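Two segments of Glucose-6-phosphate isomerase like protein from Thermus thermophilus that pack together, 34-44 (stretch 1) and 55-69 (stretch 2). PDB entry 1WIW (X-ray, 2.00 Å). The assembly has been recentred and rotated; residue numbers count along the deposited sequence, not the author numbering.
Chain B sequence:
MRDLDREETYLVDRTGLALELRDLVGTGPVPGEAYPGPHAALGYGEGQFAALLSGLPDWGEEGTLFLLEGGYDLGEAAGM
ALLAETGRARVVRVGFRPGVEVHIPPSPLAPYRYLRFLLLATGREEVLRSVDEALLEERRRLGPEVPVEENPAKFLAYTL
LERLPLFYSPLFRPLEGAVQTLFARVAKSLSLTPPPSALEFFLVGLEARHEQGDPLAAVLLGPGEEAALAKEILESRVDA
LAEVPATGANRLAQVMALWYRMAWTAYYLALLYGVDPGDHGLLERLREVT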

# COMPACT_ATOMS: atom_id res chain seq x y z
N ALA B 34 34.65 -1.42 -4.13
CA ALA B 34 33.97 -0.55 -5.08
C ALA B 34 33.15 -1.36 -6.08
O ALA B 34 33.64 -1.70 -7.16
CB ALA B 34 34.98 0.31 -5.82
N TYR B 35 31.91 -1.66 -5.72
CA TYR B 35 31.03 -2.42 -6.59
C TYR B 35 30.93 -1.73 -7.94
O TYR B 35 30.60 -0.55 -8.02
CB TYR B 35 29.64 -2.53 -5.96
CG TYR B 35 29.65 -3.32 -4.67
CD1 TYR B 35 29.74 -4.71 -4.69
CD2 TYR B 35 29.61 -2.68 -3.43
CE1 TYR B 35 29.80 -5.44 -3.50
CE2 TYR B 35 29.67 -3.40 -2.25
CZ TYR B 35 29.77 -4.78 -2.29
OH TYR B 35 29.84 -5.49 -1.12
N PRO B 36 31.23 -2.46 -9.02
CA PRO B 36 31.18 -1.90 -10.37
C PRO B 36 29.77 -1.52 -10.80
O PRO B 36 28.83 -2.31 -10.67
CB PRO B 36 31.75 -3.02 -11.23
CG PRO B 36 31.27 -4.25 -10.51
CD PRO B 36 31.55 -3.90 -9.07
N GLY B 37 29.62 -0.29 -11.28
CA GLY B 37 28.32 0.17 -11.74
C GLY B 37 28.06 -0.37 -13.13
O GLY B 37 28.95 -0.98 -13.71
N PRO B 38 26.85 -0.17 -13.69
CA PRO B 38 25.73 0.54 -13.06
C PRO B 38 25.18 -0.24 -11.87
O PRO B 38 25.46 -1.43 -11.71
CB PRO B 38 24.72 0.65 -14.20
CG PRO B 38 24.95 -0.61 -14.96
CD PRO B 38 26.46 -0.70 -15.01
N HIS B 39 24.40 0.44 -11.03
CA HIS B 39 23.84 -0.17 -9.84
C HIS B 39 22.34 -0.42 -9.90
O HIS B 39 21.59 0.37 -10.48
CB HIS B 39 24.14 0.70 -8.62
CG HIS B 39 25.59 1.05 -8.47
ND1 HIS B 39 26.57 0.10 -8.29
CD2 HIS B 39 26.22 2.25 -8.46
CE1 HIS B 39 27.75 0.69 -8.18
NE2 HIS B 39 27.56 2.00 -8.28
N ALA B 40 21.91 -1.51 -9.30
CA ALA B 40 20.49 -1.86 -9.26
C ALA B 40 20.21 -2.53 -7.92
O ALA B 40 21.10 -3.12 -7.31
CB ALA B 40 20.14 -2.80 -10.41
N ALA B 41 18.97 -2.42 -7.45
CA ALA B 41 18.59 -3.03 -6.20
C ALA B 41 17.14 -3.52 -6.21
O ALA B 41 16.25 -2.86 -6.75
CB ALA B 41 18.80 -2.06 -5.05
N LEU B 42 16.93 -4.69 -5.62
CA LEU B 42 15.61 -5.29 -5.52
C LEU B 42 15.53 -5.73 -4.07
O LEU B 42 16.35 -6.52 -3.61
CB LEU B 42 15.52 -6.50 -6.46
CG LEU B 42 14.19 -7.25 -6.53
CD1 LEU B 42 13.07 -6.30 -6.91
CD2 LEU B 42 14.31 -8.37 -7.54
N GLY B 43 14.55 -5.22 -3.34
CA GLY B 43 14.45 -5.58 -1.94
C GLY B 43 13.20 -6.31 -1.50
O GLY B 43 12.15 -6.23 -2.15
N TYR B 44 13.33 -7.04 -0.40
CA TYR B 44 12.24 -7.81 0.19
C TYR B 44 12.24 -7.60 1.69
O TYR B 44 13.30 -7.38 2.30
CB TYR B 44 12.43 -9.30 -0.11
CG TYR B 44 12.57 -9.61 -1.58
CD1 TYR B 44 13.81 -9.50 -2.22
CD2 TYR B 44 11.47 -9.99 -2.34
CE1 TYR B 44 13.93 -9.76 -3.58
CE2 TYR B 44 11.58 -10.25 -3.70
CZ TYR B 44 12.81 -10.13 -4.31
OH TYR B 44 12.92 -10.39 -5.66
N GLY B 55 16.11 4.77 -5.11
CA GLY B 55 15.75 5.22 -6.44
C GLY B 55 16.44 4.42 -7.53
O GLY B 55 16.22 4.65 -8.72
N LEU B 56 17.27 3.46 -7.13
CA LEU B 56 17.98 2.61 -8.08
C LEU B 56 17.00 1.76 -8.89
O LEU B 56 15.90 1.46 -8.42
CB LEU B 56 18.94 1.67 -7.34
CG LEU B 56 20.17 2.22 -6.64
CD1 LEU B 56 20.83 1.12 -5.83
CD2 LEU B 56 21.14 2.79 -7.66
N PRO B 57 17.37 1.39 -10.12
CA PRO B 57 16.44 0.56 -10.90
C PRO B 57 16.30 -0.79 -10.21
O PRO B 57 17.19 -1.19 -9.46
CB PRO B 57 17.13 0.47 -12.27
CG PRO B 57 18.58 0.61 -11.93
CD PRO B 57 18.57 1.72 -10.90
N ASP B 58 15.20 -1.49 -10.46
CA ASP B 58 14.94 -2.78 -9.83
C ASP B 58 15.54 -3.97 -10.56
O ASP B 58 15.23 -5.12 -10.24
CB ASP B 58 13.44 -3.00 -9.66
CG ASP B 58 12.73 -3.24 -10.98
OD1 ASP B 58 12.82 -2.38 -11.88
OD2 ASP B 58 12.07 -4.29 -11.12
N TRP B 59 16.39 -3.71 -11.55
CA TRP B 59 17.01 -4.78 -12.31
C TRP B 59 18.12 -4.26 -13.21
O TRP B 59 18.10 -3.11 -13.64
CB TRP B 59 15.96 -5.52 -13.13
CG TRP B 59 16.46 -6.78 -13.77
CD1 TRP B 59 16.91 -6.93 -15.06
CD2 TRP B 59 16.59 -8.06 -13.15
NE1 TRP B 59 17.32 -8.22 -15.27
CE2 TRP B 59 17.13 -8.94 -14.12
CE3 TRP B 59 16.31 -8.55 -11.87
CZ2 TRP B 59 17.39 -10.29 -13.84
CZ3 TRP B 59 16.57 -9.89 -11.59
CH2 TRP B 59 17.11 -10.75 -12.58
N GLY B 60 19.09 -5.12 -13.51
CA GLY B 60 20.19 -4.73 -14.36
C GLY B 60 20.79 -5.89 -15.13
O GLY B 60 20.79 -7.03 -14.66
N GLU B 61 21.31 -5.59 -16.32
CA GLU B 61 21.91 -6.61 -17.17
C GLU B 61 23.43 -6.60 -17.01
O GLU B 61 24.11 -7.56 -17.37
CB GLU B 61 21.56 -6.36 -18.63
CG GLU B 61 20.07 -6.42 -18.94
CD GLU B 61 19.47 -7.78 -18.62
OE1 GLU B 61 20.00 -8.79 -19.11
OE2 GLU B 61 18.46 -7.83 -17.87
N GLU B 62 23.95 -5.50 -16.47
CA GLU B 62 25.39 -5.35 -16.27
C GLU B 62 25.70 -4.67 -14.93
O GLU B 62 24.82 -4.06 -14.32
CB GLU B 62 25.98 -4.50 -17.40
CG GLU B 62 25.37 -3.11 -17.51
CD GLU B 62 26.10 -2.20 -18.47
OE1 GLU B 62 25.68 -1.03 -18.62
OE2 GLU B 62 27.10 -2.64 -19.08
N GLY B 63 26.95 -4.77 -14.49
CA GLY B 63 27.34 -4.15 -13.24
C GLY B 63 27.03 -4.96 -12.00
O GLY B 63 27.38 -6.14 -11.90
N THR B 64 26.36 -4.32 -11.04
CA THR B 64 26.01 -4.99 -9.80
C THR B 64 24.52 -4.89 -9.48
O THR B 64 23.91 -3.83 -9.65
CB THR B 64 26.78 -4.40 -8.59
OG1 THR B 64 28.18 -4.49 -8.83
CG2 THR B 64 26.44 -5.15 -7.32
N LEU B 65 23.95 -6.00 -9.03
CA LEU B 65 22.55 -6.05 -8.66
C LEU B 65 22.52 -6.39 -7.18
O LEU B 65 22.94 -7.47 -6.77
CB LEU B 65 21.81 -7.13 -9.47
CG LEU B 65 20.33 -7.40 -9.22
CD1 LEU B 65 20.15 -8.15 -7.91
CD2 LEU B 65 19.54 -6.10 -9.21
N PHE B 66 22.04 -5.44 -6.37
CA PHE B 66 21.96 -5.66 -4.94
C PHE B 66 20.61 -6.29 -4.60
O PHE B 66 19.56 -5.68 -4.80
CB PHE B 66 22.12 -4.34 -4.19
CG PHE B 66 23.50 -3.76 -4.29
CD1 PHE B 66 24.57 -4.36 -3.65
CD2 PHE B 66 23.73 -2.61 -5.04
CE1 PHE B 66 25.86 -3.84 -3.76
CE2 PHE B 66 25.01 -2.08 -5.16
CZ PHE B 66 26.08 -2.69 -4.52
N LEU B 67 20.66 -7.51 -4.10
CA LEU B 67 19.46 -8.25 -3.73
C LEU B 67 19.31 -8.13 -2.22
O LEU B 67 20.00 -8.82 -1.47
CB LEU B 67 19.63 -9.72 -4.14
CG LEU B 67 18.42 -10.51 -4.63
CD1 LEU B 67 17.73 -9.75 -5.75
CD2 LEU B 67 18.89 -11.88 -5.12
N LEU B 68 18.42 -7.24 -1.77
CA LEU B 68 18.21 -7.02 -0.34
C LEU B 68 17.20 -8.02 0.23
O LEU B 68 16.00 -7.74 0.29
CB LEU B 68 17.74 -5.58 -0.10
CG LEU B 68 18.54 -4.51 -0.86
CD1 LEU B 68 18.09 -3.12 -0.45
CD2 LEU B 68 20.02 -4.69 -0.59
N GLU B 69 17.70 -9.18 0.64
CA GLU B 69 16.87 -10.25 1.17
C GLU B 69 16.50 -10.04 2.63
O GLU B 69 17.07 -10.68 3.52
CB GLU B 69 17.59 -11.59 1.00
CG GLU B 69 18.06 -11.83 -0.42
CD GLU B 69 18.77 -13.15 -0.61
OE1 GLU B 69 19.23 -13.42 -1.74
OE2 GLU B 69 18.86 -13.93 0.37

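The two stretches form a parallel pairing of β-strands, His39 to Tyr44 beside Thr64 to Glu69, extended at one end by a proline-rich turn packed against Gly63 and Thr64 and flanked by the loop from Leu56 to Gly60. The axes of strands 39-44 and 64-69 approach to 4.5 Å with their N-to-C directions 18° apart, and the contact buries 1088 Å², summed over both sides.

The hydrogen bonds establish the register. In parallel strands, one residue donates and accepts to two neighbours spaced two apart, and Ala40 and Leu42 do exactly this. Ala40 N reaches Thr64 O at 3.1 Å, a weak bond with an angle of 133°, whereas Phe66 N to Ala40 O is short and nearly straight, at 2.7 Å and 174°. Leu42 N then donates to Phe66 O at 2.9 Å, and Leu68 N to Leu42 O at 2.9 Å; Tyr44 N to Leu68 O, 2.8 Å, closes the series. The carbonyls also receive CA-H contacts, the shortest between these strands being Ala41 CA to Phe66 O at 3.2 Å.

Strand 39-44 has a second neighbour in the loop of stretch 2. Ala41, whose amide faces away from strand 64-69, donates it to the loop: Ala41 N to Pro57 O is 3.0 Å at 163°. Ala41 O meets Asp58 CA at 3.3 Å, with a nearly linear angle of 172° at the hydrogen.

Ahead of the strand, the turn is held by two more bonds. Thr64 N donates to Pro38 O at 3.1 Å and 173°, and the hydroxyl Thr64 OG1 donates to Pro36 O at 2.9 Å. The peptide bond preceding Pro38 is cis. Gly63 fits closely here, with Gly63 CA 3.6 Å from Pro38 O. An ideal CB on Gly63 would lie 2.3 Å from that same Pro38 O and 2.8 Å from Gly37 C, both clashes, and the backbone angles, with phi of 83°, independently call for glycine.

Side chains alternate between the two sheet faces. On the face carrying His39, Ala41, Thr64, Phe66 and Leu68, Ala41 CB lies 4.1 Å from Phe66 CB and 3.9 Å from Leu56 CD1, so the small methyl touches apolar groups from both the paired strand and the loop. Phe66 also reaches back to the turn, where its edge meets the face of Tyr35: the centroids are 5.1 Å apart, the planes stand at 83°, and Phe66 CZ comes within 3.6 Å of Tyr35 CG. Such a geometry places the slightly positive ring-edge hydrogens against the electron-rich aromatic face.

On the other face, Ala40, Leu42, Leu65 and Leu67 make apolar contacts. Ala40 CB packs 3.6 Å from Leu65 CD2 and 4.0 Å from Pro57 CG, and Leu42 CB lies 4.0 Å from Leu67 CD1. These contacts bring hydrocarbon surfaces together, complementing the directional backbone bonds that fix the strand register.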